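Matching sites in DMATS type aromatic prenyltransferase from Streptomyces coelicolor, a protein that probably transfers a dimethylallyl group to C5 of the indole ring of tryptophan, working as an aromatic prenyltransferase of the ABBA-barrel fold (PDB 6ZRZ (chain A, 1.70 Å), residues S8-Q13 and L343-Y348), and in its relative DMATS type aromatic prenyltransferase from Micromonospora olivasterospora (PDB 6ZRY (chain B, 1.65 Å), residues D8-Q13 and L345-Y350). Both blocks share one frame: the second was fitted to the first on N, CA, C and O of the twelve residues, RMSD 0.40 Å. Numbering follows each deposited sequence.

Structure 1 (6ZRZ); sequences SFTGGQ and LSSEAY.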
loop_
_atom_site.group_PDB
_atom_site.type_symbol
_atom_site.label_atom_id
_atom_site.label_comp_id
_atom_site.label_asym_id
_atom_site.label_seq_id
_atom_site.Cartn_x
_atom_site.Cartn_y
_atom_site.Cartn_z
ATOM N N SER A 8 -8.293 -9.449 -16.476
ATOM C CA SER A 8 -7.586 -9.185 -17.751
ATOM C C SER A 8 -6.976 -7.797 -17.676
ATOM O O SER A 8 -5.871 -7.615 -18.117
ATOM C CB SER A 8 -8.485 -9.392 -18.983
ATOM O OG SER A 8 -9.433 -8.359 -19.143
ATOM N N PHE A 9 -7.667 -6.867 -17.049
ATOM C CA PHE A 9 -7.239 -5.462 -16.996
ATOM C C PHE A 9 -6.055 -5.299 -16.033
ATOM O O PHE A 9 -5.058 -4.709 -16.415
ATOM C CB PHE A 9 -8.402 -4.582 -16.589
ATOM C CG PHE A 9 -8.045 -3.125 -16.558
ATOM C CD1 PHE A 9 -8.037 -2.384 -17.723
ATOM C CD2 PHE A 9 -7.674 -2.505 -15.372
ATOM C CE1 PHE A 9 -7.708 -1.044 -17.700
ATOM C CE2 PHE A 9 -7.335 -1.159 -15.350
ATOM C CZ PHE A 9 -7.376 -0.421 -16.510
ATOM N N THR A 10 -6.199 -5.755 -14.789
ATOM C CA THR A 10 -5.114 -5.640 -13.761
ATOM C C THR A 10 -3.950 -6.560 -14.138
ATOM O O THR A 10 -2.829 -6.242 -13.784
ATOM C CB THR A 10 -5.655 -5.881 -12.355
ATOM O OG1 THR A 10 -6.201 -7.188 -12.247
ATOM C CG2 THR A 10 -6.695 -4.861 -11.948
ATOM N N GLY A 11 -4.233 -7.700 -14.775
ATOM C CA GLY A 11 -3.183 -8.609 -15.280
ATOM C C GLY A 11 -2.315 -7.928 -16.305
ATOM O O GLY A 11 -1.062 -8.026 -16.197
ATOM N N GLY A 12 -2.936 -7.273 -17.280
ATOM C CA GLY A 12 -2.258 -6.462 -18.298
ATOM C C GLY A 12 -1.402 -5.381 -17.658
ATOM O O GLY A 12 -0.241 -5.181 -18.098
ATOM N N GLN A 13 -1.915 -4.698 -16.635
ATOM C CA GLN A 13 -1.119 -3.662 -15.931
ATOM C C GLN A 13 0.075 -4.338 -15.255
ATOM O O GLN A 13 1.167 -3.769 -15.316
ATOM C CB GLN A 13 -1.977 -2.868 -14.940
ATOM C CG GLN A 13 -3.040 -1.994 -15.615
ATOM C CD GLN A 13 -3.929 -1.309 -14.602
ATOM O OE1 GLN A 13 -4.392 -1.924 -13.640
ATOM N NE2 GLN A 13 -4.154 -0.026 -14.808
ATOM N N LEU A 343 0.648 3.396 -6.971
ATOM C CA LEU A 343 0.144 3.641 -8.345
ATOM C C LEU A 343 -1.199 2.958 -8.503
ATOM O O LEU A 343 -1.269 1.677 -8.321
ATOM C CB LEU A 343 1.136 3.109 -9.364
ATOM C CG LEU A 343 2.569 3.646 -9.258
ATOM C CD1 LEU A 343 3.473 2.983 -10.279
ATOM C CD2 LEU A 343 2.605 5.150 -9.401
ATOM N N SER A 344 -2.191 3.721 -8.874
ATOM C CA SER A 344 -3.584 3.277 -8.940
ATOM C C SER A 344 -3.829 2.483 -10.218
ATOM O O SER A 344 -3.270 2.835 -11.291
ATOM C CB SER A 344 -4.505 4.445 -8.846
ATOM O OG SER A 344 -4.292 5.140 -7.651
ATOM N N SER A 345 -4.648 1.462 -10.123
ATOM C CA SER A 345 -5.126 0.690 -11.295
ATOM C C SER A 345 -6.136 1.491 -12.114
ATOM O O SER A 345 -6.031 1.477 -13.353
ATOM C CB SER A 345 -5.674 -0.638 -10.869
ATOM O OG SER A 345 -6.310 -1.244 -11.978
ATOM N N GLU A 346 -7.079 2.188 -11.463
ATOM C CA GLU A 346 -8.112 3.024 -12.129
ATOM C C GLU A 346 -8.973 2.163 -13.081
ATOM O O GLU A 346 -9.363 2.652 -14.121
ATOM C CB GLU A 346 -7.440 4.188 -12.875
ATOM C CG GLU A 346 -6.862 5.232 -11.942
ATOM C CD GLU A 346 -6.464 6.553 -12.609
ATOM O OE1 GLU A 346 -6.082 6.533 -13.783
ATOM O OE2 GLU A 346 -6.530 7.580 -11.938
ATOM N N ALA A 347 -9.236 0.918 -12.746
ATOM C CA ALA A 347 -10.104 0.020 -13.543
ATOM C C ALA A 347 -11.513 0.608 -13.652
ATOM O O ALA A 347 -12.262 0.220 -14.585
ATOM C CB ALA A 347 -10.137 -1.359 -12.913
ATOM N N TYR A 348 -11.900 1.487 -12.729
ATOM C CA TYR A 348 -13.259 2.065 -12.709
ATOM C C TYR A 348 -13.203 3.565 -12.973
ATOM O O TYR A 348 -14.192 4.244 -12.676
ATOM C CB TYR A 348 -13.958 1.681 -11.412
ATOM C CG TYR A 348 -14.195 0.212 -11.292
ATOM C CD1 TYR A 348 -15.125 -0.415 -12.109
ATOM C CD2 TYR A 348 -13.443 -0.585 -10.443
ATOM C CE1 TYR A 348 -15.341 -1.782 -12.029
ATOM C CE2 TYR A 348 -13.620 -1.956 -10.386
ATOM C CZ TYR A 348 -14.613 -2.552 -11.152
ATOM O OH TYR A 348 -14.805 -3.902 -11.108
#
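Gln13 and Ser345 join the N-terminal helix 6-20 to the loop that leaves the last barrel strand, 338-344, of the ABBA fold, the Ser345 side chain about 11 Å from the bound tryptophan. The Gln13 amide grips Ser345 twice: NE2 gives a bond of 2.8 Å to Ser345 O, the acceptor in the amide plane (N-H...O angle 166°), and OE1 accepts from Ser345 OG at 2.6 Å. Ser345 chi1 of 171° turns OG away from its own N and toward Gln13 OE1. NE2 also bonds to Leu312 O, the amide thus tying in a third part of the chain. Buried beside this pair, Thr10 sets CG2 3.6 Å from Ser345 OG, while its OG1 turns back to Leu6 O. Toward the more open side, the partly exposed Phe9 ring brings its edge to Ser345 O and OG and its CD2 to 3.7 Å from Ala347 CB.

Structure 2 (6ZRY); sequences DHLDGQ and LSAEAY.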
loop_
_atom_site.group_PDB
_atom_site.type_symbol
_atom_site.label_atom_id
_atom_site.label_comp_id
_atom_site.label_asym_id
_atom_site.label_seq_id
_atom_site.Cartn_x
_atom_site.Cartn_y
_atom_site.Cartn_z
ATOM N N ASP B 8 -8.555 -8.816 -16.623
ATOM C CA ASP B 8 -8.023 -8.396 -17.943
ATOM C C ASP B 8 -7.208 -7.106 -17.758
ATOM O O ASP B 8 -6.025 -7.081 -18.188
ATOM C CB ASP B 8 -9.135 -8.176 -18.968
ATOM C CG ASP B 8 -9.886 -9.418 -19.410
ATOM O OD1 ASP B 8 -9.372 -10.519 -19.230
ATOM O OD2 ASP B 8 -11.016 -9.256 -19.867
ATOM N N HIS B 9 -7.799 -6.110 -17.086
ATOM C CA HIS B 9 -7.180 -4.793 -16.826
ATOM C C HIS B 9 -5.933 -4.988 -15.949
ATOM O O HIS B 9 -4.831 -4.555 -16.362
ATOM C CB HIS B 9 -8.212 -3.857 -16.217
ATOM C CG HIS B 9 -7.801 -2.418 -16.254
ATOM N ND1 HIS B 9 -7.715 -1.707 -17.427
ATOM C CD2 HIS B 9 -7.430 -1.568 -15.275
ATOM C CE1 HIS B 9 -7.305 -0.454 -17.151
ATOM N NE2 HIS B 9 -7.136 -0.359 -15.858
ATOM N N LEU B 10 -6.084 -5.595 -14.758
ATOM C CA LEU B 10 -5.010 -5.606 -13.723
ATOM C C LEU B 10 -3.893 -6.549 -14.136
ATOM O O LEU B 10 -2.740 -6.245 -13.863
ATOM C CB LEU B 10 -5.567 -6.049 -12.381
ATOM C CG LEU B 10 -6.727 -5.235 -11.815
ATOM C CD1 LEU B 10 -6.939 -5.580 -10.364
ATOM C CD2 LEU B 10 -6.528 -3.774 -11.965
ATOM N N ASP B 11 -4.246 -7.689 -14.719
ATOM C CA ASP B 11 -3.247 -8.700 -15.130
ATOM C C ASP B 11 -2.319 -8.064 -16.174
ATOM O O ASP B 11 -1.157 -8.319 -16.114
ATOM C CB ASP B 11 -3.923 -9.971 -15.660
ATOM C CG ASP B 11 -2.942 -11.050 -16.107
ATOM O OD1 ASP B 11 -2.119 -11.503 -15.261
ATOM O OD2 ASP B 11 -2.992 -11.412 -17.316
ATOM N N GLY B 12 -2.849 -7.254 -17.097
ATOM C CA GLY B 12 -2.030 -6.548 -18.114
ATOM C C GLY B 12 -1.096 -5.540 -17.479
ATOM O O GLY B 12 0.050 -5.481 -17.844
ATOM N N GLN B 13 -1.603 -4.751 -16.537
ATOM C CA GLN B 13 -0.797 -3.788 -15.758
ATOM C C GLN B 13 0.352 -4.532 -15.068
ATOM O O GLN B 13 1.500 -4.085 -15.192
ATOM C CB GLN B 13 -1.701 -3.043 -14.786
ATOM C CG GLN B 13 -2.688 -2.119 -15.461
ATOM C CD GLN B 13 -3.692 -1.523 -14.519
ATOM O OE1 GLN B 13 -4.251 -2.210 -13.669
ATOM N NE2 GLN B 13 -3.950 -0.231 -14.665
ATOM N N LEU B 345 0.851 3.376 -7.474
ATOM C CA LEU B 345 0.173 3.562 -8.774
ATOM C C LEU B 345 -1.196 2.866 -8.776
ATOM O O LEU B 345 -1.277 1.653 -8.474
ATOM C CB LEU B 345 1.093 3.018 -9.867
ATOM C CG LEU B 345 2.433 3.730 -10.009
ATOM C CD1 LEU B 345 3.323 3.005 -11.023
ATOM C CD2 LEU B 345 2.236 5.172 -10.428
ATOM N N SER B 346 -2.239 3.630 -9.073
ATOM C CA SER B 346 -3.634 3.168 -9.071
ATOM C C SER B 346 -3.958 2.379 -10.346
ATOM O O SER B 346 -3.582 2.789 -11.426
ATOM C CB SER B 346 -4.575 4.328 -8.924
ATOM O OG SER B 346 -4.287 5.074 -7.749
ATOM N N ALA B 347 -4.716 1.308 -10.208
ATOM C CA ALA B 347 -5.230 0.519 -11.340
ATOM C C ALA B 347 -6.204 1.347 -12.186
ATOM O O ALA B 347 -6.238 1.146 -13.390
ATOM C CB ALA B 347 -5.885 -0.731 -10.808
ATOM N N GLU B 348 -6.988 2.219 -11.571
ATOM C CA GLU B 348 -8.042 3.000 -12.254
ATOM C C GLU B 348 -8.909 2.047 -13.104
ATOM O O GLU B 348 -9.256 2.391 -14.274
ATOM C CB GLU B 348 -7.435 4.090 -13.130
ATOM C CG GLU B 348 -6.637 5.134 -12.366
ATOM C CD GLU B 348 -6.109 6.298 -13.205
ATOM O OE1 GLU B 348 -6.109 7.398 -12.702
ATOM O OE2 GLU B 348 -5.622 6.058 -14.364
ATOM N N ALA B 349 -9.293 0.915 -12.543
ATOM C CA ALA B 349 -10.153 -0.062 -13.234
ATOM C C ALA B 349 -11.575 0.512 -13.382
ATOM O O ALA B 349 -12.259 0.109 -14.337
ATOM C CB ALA B 349 -10.145 -1.388 -12.521
ATOM N N TYR B 350 -12.006 1.402 -12.500
ATOM C CA TYR B 350 -13.409 1.895 -12.442
ATOM C C TYR B 350 -13.529 3.363 -12.780
ATOM O O TYR B 350 -14.555 3.712 -13.368
ATOM C CB TYR B 350 -14.012 1.623 -11.068
ATOM C CG TYR B 350 -14.248 0.167 -10.821
ATOM C CD1 TYR B 350 -15.154 -0.529 -11.600
ATOM C CD2 TYR B 350 -13.527 -0.538 -9.872
ATOM C CE1 TYR B 350 -15.371 -1.878 -11.423
ATOM C CE2 TYR B 350 -13.711 -1.901 -9.692
ATOM C CZ TYR B 350 -14.645 -2.574 -10.465
ATOM O OH TYR B 350 -14.848 -3.900 -10.276
#
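Gln13 meets Ala347 through its amide: NE2 gives a bond of 3.0 Å to Ala347 O, the acceptor in the amide plane (N-H...O angle 163°). OE1 stands 3.6 Å from Ala347 CB and is buried with no polar partner in the model. NE2 also bonds to Val315 O, the amide thus tying in a third part of the chain. Buried beside this pair, Leu10 presses CD2 to 3.3 Å from Ala347 CB, tighter than usual for two carbons, and its side chain touches Leu32 and Leu36 of helix 26-36. Toward the more open side, the partly exposed His9 ring brings its edge to Ala347 O, NE2 giving a bent bond of 3.0 Å (N-H...O angle 141°), and its CD2 to 3.9 Å from Ala349 CB. Ala347 O therefore accepts from two side chains. Asp11, off the contact, pairs with Arg29.

What differs
The central change is the exchange of Ser345(A) for Ala347(B). CB stays in place, but OG goes, and with it the 2.6 Å bond from Ser345(A) OG to Gln13(A) OE1. The Gln13(B) side chain does not move in answer: it keeps the place of Gln13(A), and the bond from NE2 to the carbonyl oxygen of Ser345(A) or Ala347(B) is found in both. Ala347(B) has no polar atom to offer, and OE1 of Gln13(B) is buried without a partner in the model, probably for that reason. The contact of Ser345(A) OG with Phe9(A) CE2 at 3.5 Å also goes.

One helical turn before Gln13(A), Phe9(A) gives way to His9(B), whose ring occupies much the same site, CE2 of Phe9(A) and NE2 of His9(B) lying 1.0 Å apart after superposition. The smaller imidazole puts NE2 near the place of CE2, and this donor binds Ala347(B) O at 3.0 Å. One side-chain link between helix and loop thus disappears at the serine while another comes at the histidine, probably offsetting part of the loss. The rings touch Ala347(A) and Ala349(B) alike.

Thr10(A) becomes Leu10(B) with CB unmoved; CG2 of Thr10(A) and CG of Leu10(B) are 0.4 Å apart. OG1 of Thr10(A), bonded to Leu6(A) O, has no counterpart, whereas CD1 of Leu10(B) is additional, making this buried side chain wholly apolar. Its touch on Ser345(A) or Ala347(B) is kept.

Away from the contact, exposed Ser8(A) becomes Asp8(B), their CA atoms 0.9 Å apart after superposition, with OD1 and OD2 additional, and Gly11(A) becomes Asp11(B), which brings a whole side chain and carboxylate.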